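Local coordinates for protein transcription regulator (Lactobacillus plantarum WCFS1, PDB 3CLK) that probably regulates transcription by binding DNA, with a two-lobed periplasmic-binding-protein-like domain that in such regulators typically senses a small-molecule effector, at residues S237-F240 and F241-G244; Q249-H252 and Q253-K256. One frame throughout, in Å; residues are numbered along the deposited sequence.

How the contacts relate
Both contacts are local and belong to helix 240-256, with contact 1 at its N-terminal start and contact 2 on its last two turns, centres about 19 Å apart. Contact 1 lies near the middle of the chain, where strand 234-237 of one lobe leads into a helix that packs on the other, and four of its seven touching residues are buried. Contact 2 lies about 25 Å from the chain centre, at the far end of that second lobe, with a buried side around Ile251 and Ser254 and several exposed side chains. Their chemistry differs accordingly: a carboxylate cap and selenium-aromatic packing at the start, a serine hydroxyl folded onto the backbone near the end.

Contact 1. Residues S237-F240 and F241-G244; sequences SQDF and FQMG
Asp239 caps the first turn of helix 240-256: its OD1 accepts the backbone N-H of Gln242 at 3.0 Å, OD1 to N. CG stands anti to the backbone N (chi1 -166°), which carries the carboxylate forward over the CB of Gln242, and the donor meets OD1 from above the carboxylate plane, 55° out of it. With an alanine here, the carboxylate is gone and the Gln242 N-H would probably be left without its capping acceptor. The main chain adds the first regular turns, Met243 N to Asp239 O at 3.1 Å and Gly244 N to Phe240 O at 3.1 Å. Met243, present as selenomethionine, runs back along this turn in an extended chain. Its CB lies 3.2 Å from Phe240 O, and CG is 3.5 Å from Asp239 O. SE then comes to 4.1 Å from Phe240 CD1, the two side chains lying side by side and pointing the same way; the selenium sits 71° off the ring normal, an oblique Met-aromatic contact. The tip, CE, ends 3.4 Å from Gln238 OE1. Gln238 lays its CB over one face of the Phe240 ring, toward the rim, while its amide is held by Asp221 through NE2 and by Ser107 through OE1. Phe240 also touches Gln25 and Ile26 of helix 22-34. Asp239 is the centre of an inverse gamma turn, so the chain bends sharply between strand and helix. An N-capped helix following a strand that leaves the other lobe is consistent with one of the interlobe crossovers of the two-lobed periplasmic-binding-protein-like fold.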
# COMPACT_ATOMS: atom_id res chain seq x y z
N SER B 237 -5.38 16.07 2.32
CA SER B 237 -4.78 15.00 3.09
C SER B 237 -5.43 14.78 4.44
O SER B 237 -5.75 15.73 5.15
CB SER B 237 -3.29 15.30 3.28
OG SER B 237 -2.70 15.54 2.01
N GLN B 238 -5.64 13.51 4.77
CA GLN B 238 -6.25 13.13 6.04
C GLN B 238 -5.09 12.78 6.95
O GLN B 238 -4.07 12.25 6.50
CB GLN B 238 -7.14 11.89 5.88
CG GLN B 238 -8.29 12.05 4.91
CD GLN B 238 -9.32 10.93 5.05
OE1 GLN B 238 -9.92 10.77 6.11
NE2 GLN B 238 -9.51 10.15 3.99
N ASP B 239 -5.24 13.08 8.24
CA ASP B 239 -4.18 12.77 9.18
C ASP B 239 -4.42 11.39 9.77
O ASP B 239 -4.77 11.26 10.94
CB ASP B 239 -4.15 13.81 10.30
CG ASP B 239 -2.87 13.74 11.11
OD1 ASP B 239 -2.21 12.68 11.11
OD2 ASP B 239 -2.52 14.75 11.76
N PHE B 240 -4.22 10.36 8.94
CA PHE B 240 -4.41 8.97 9.35
C PHE B 240 -3.58 8.62 10.58
O PHE B 240 -4.04 7.93 11.49
CB PHE B 240 -4.04 8.02 8.21
CG PHE B 240 -4.85 8.21 6.95
CD1 PHE B 240 -6.23 7.99 6.96
CD2 PHE B 240 -4.24 8.59 5.76
CE1 PHE B 240 -6.99 8.14 5.78
CE2 PHE B 240 -4.99 8.74 4.58
CZ PHE B 240 -6.36 8.52 4.59
N PHE B 241 -2.34 9.09 10.59
CA PHE B 241 -1.44 8.81 11.70
C PHE B 241 -2.10 9.23 13.01
O PHE B 241 -2.19 8.44 13.96
CB PHE B 241 -0.13 9.58 11.53
CG PHE B 241 0.95 9.15 12.48
CD1 PHE B 241 1.79 8.08 12.17
CD2 PHE B 241 1.13 9.80 13.70
CE1 PHE B 241 2.79 7.68 13.05
CE2 PHE B 241 2.13 9.40 14.59
CZ PHE B 241 2.96 8.34 14.26
N GLN B 242 -2.58 10.47 13.05
CA GLN B 242 -3.22 11.00 14.24
C GLN B 242 -4.46 10.18 14.62
O GLN B 242 -4.75 10.02 15.80
CB GLN B 242 -3.61 12.46 14.02
CG GLN B 242 -4.17 13.13 15.28
CD GLN B 242 -3.23 12.99 16.47
OE1 GLN B 242 -2.04 13.27 16.38
NE2 GLN B 242 -3.78 12.55 17.60
N MSE B 243 -5.18 9.68 13.63
CA MSE B 243 -6.36 8.87 13.92
C MSE B 243 -5.91 7.68 14.75
O MSE B 243 -6.56 7.32 15.73
CB MSE B 243 -7.00 8.36 12.63
CG MSE B 243 -7.60 9.45 11.78
SE MSE B 243 -8.54 8.69 10.28
CE MSE B 243 -8.60 10.27 9.15
N GLY B 244 -4.79 7.10 14.34
CA GLY B 244 -4.25 5.95 15.04
C GLY B 244 -3.76 6.28 16.43
O GLY B 244 -3.92 5.49 17.36

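Contact 2. Residues Q249-H252 and Q253-K256; sequences QQIH and QSVK
Ser254 turns its hydroxyl back onto Ile251, near the C-terminal end of helix 240-256, a serine-to-backbone bond one turn apart within an ordinary alpha-helix of the periplasmic-binding-protein-like fold. With OG between the backbone N and the carbonyl carbon (chi1 73°), the hydroxyl reaches the carbonyl in its plane, on a lone pair. Ile251 O also takes the N-H of Val255 at 3.2 Å, O to N, so it accepts from two donors, Val255 N and the Ser254 hydroxyl, and Ser254 N adds a weak bond. Pro90 touches the Ser254 side chain, and Asn260 ND2 bonds to Ser254 O, tying the helix end to the loop that follows. The opposite character appears at His252 and Lys256, one turn apart on the more exposed side. There the lysine chain, bent at chi2, crosses the imidazole obliquely by its aliphatic part: CE comes closest, 3.0 Å from His252 NE2, with CG at 3.5 Å from it, while NZ stays 4.2 Å from that same nitrogen and makes no polar contact with it. The imidazole itself touches Asn37 and Tyr39. On the tight side, Ser254 OG donates to Ile251 O at 2.5 Å, short enough that the exact length deserves caution.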
# COMPACT_ATOMS: atom_id res chain seq x y z
N GLN B 249 -5.40 6.29 22.44
CA GLN B 249 -5.61 7.12 23.63
C GLN B 249 -7.02 6.95 24.19
O GLN B 249 -7.25 7.15 25.38
CB GLN B 249 -5.33 8.59 23.32
CG GLN B 249 -3.88 8.87 22.93
CD GLN B 249 -3.58 10.35 22.74
OE1 GLN B 249 -4.31 11.05 22.05
NE2 GLN B 249 -2.50 10.82 23.36
N GLN B 250 -7.97 6.57 23.33
CA GLN B 250 -9.34 6.36 23.79
C GLN B 250 -9.39 5.04 24.57
O GLN B 250 -10.12 4.93 25.56
CB GLN B 250 -10.32 6.31 22.61
CG GLN B 250 -10.60 7.67 21.98
CD GLN B 250 -11.27 8.64 22.94
OE1 GLN B 250 -12.41 8.44 23.37
NE2 GLN B 250 -10.56 9.71 23.29
N ILE B 251 -8.62 4.05 24.12
CA ILE B 251 -8.58 2.75 24.79
C ILE B 251 -7.88 2.93 26.13
O ILE B 251 -8.39 2.51 27.17
CB ILE B 251 -7.78 1.71 23.97
CG1 ILE B 251 -8.49 1.42 22.65
CG2 ILE B 251 -7.62 0.44 24.79
CD1 ILE B 251 -7.76 0.39 21.78
N HIS B 252 -6.72 3.57 26.10
CA HIS B 252 -5.94 3.82 27.30
C HIS B 252 -6.80 4.57 28.32
O HIS B 252 -6.79 4.27 29.51
CB HIS B 252 -4.71 4.67 26.97
CG HIS B 252 -3.92 5.09 28.17
ND1 HIS B 252 -3.20 6.27 28.21
CD2 HIS B 252 -3.73 4.49 29.37
CE1 HIS B 252 -2.59 6.37 29.38
NE2 HIS B 252 -2.90 5.31 30.10
N GLN B 253 -7.55 5.56 27.83
CA GLN B 253 -8.41 6.37 28.68
C GLN B 253 -9.59 5.58 29.24
O GLN B 253 -10.11 5.90 30.31
CB GLN B 253 -8.92 7.57 27.88
CG GLN B 253 -9.75 8.56 28.67
CD GLN B 253 -9.02 9.11 29.88
OE1 GLN B 253 -7.83 9.44 29.81
NE2 GLN B 253 -9.72 9.21 31.01
N SER B 254 -10.01 4.54 28.51
CA SER B 254 -11.14 3.71 28.95
C SER B 254 -10.73 2.79 30.10
O SER B 254 -11.58 2.38 30.89
CB SER B 254 -11.68 2.87 27.79
OG SER B 254 -10.79 1.82 27.46
N VAL B 255 -9.45 2.46 30.19
CA VAL B 255 -8.98 1.60 31.27
C VAL B 255 -8.64 2.48 32.47
O VAL B 255 -8.79 2.07 33.62
CB VAL B 255 -7.72 0.79 30.87
CG1 VAL B 255 -7.97 0.07 29.56
CG2 VAL B 255 -6.51 1.70 30.77
N LYS B 256 -8.17 3.69 32.19
CA LYS B 256 -7.81 4.64 33.23
C LYS B 256 -9.04 5.06 34.04
O LYS B 256 -9.06 4.91 35.27
CB LYS B 256 -7.16 5.88 32.63
CG LYS B 256 -5.69 5.71 32.24
CD LYS B 256 -4.79 5.65 33.47
CE LYS B 256 -3.32 5.67 33.07
NZ LYS B 256 -2.40 5.73 34.24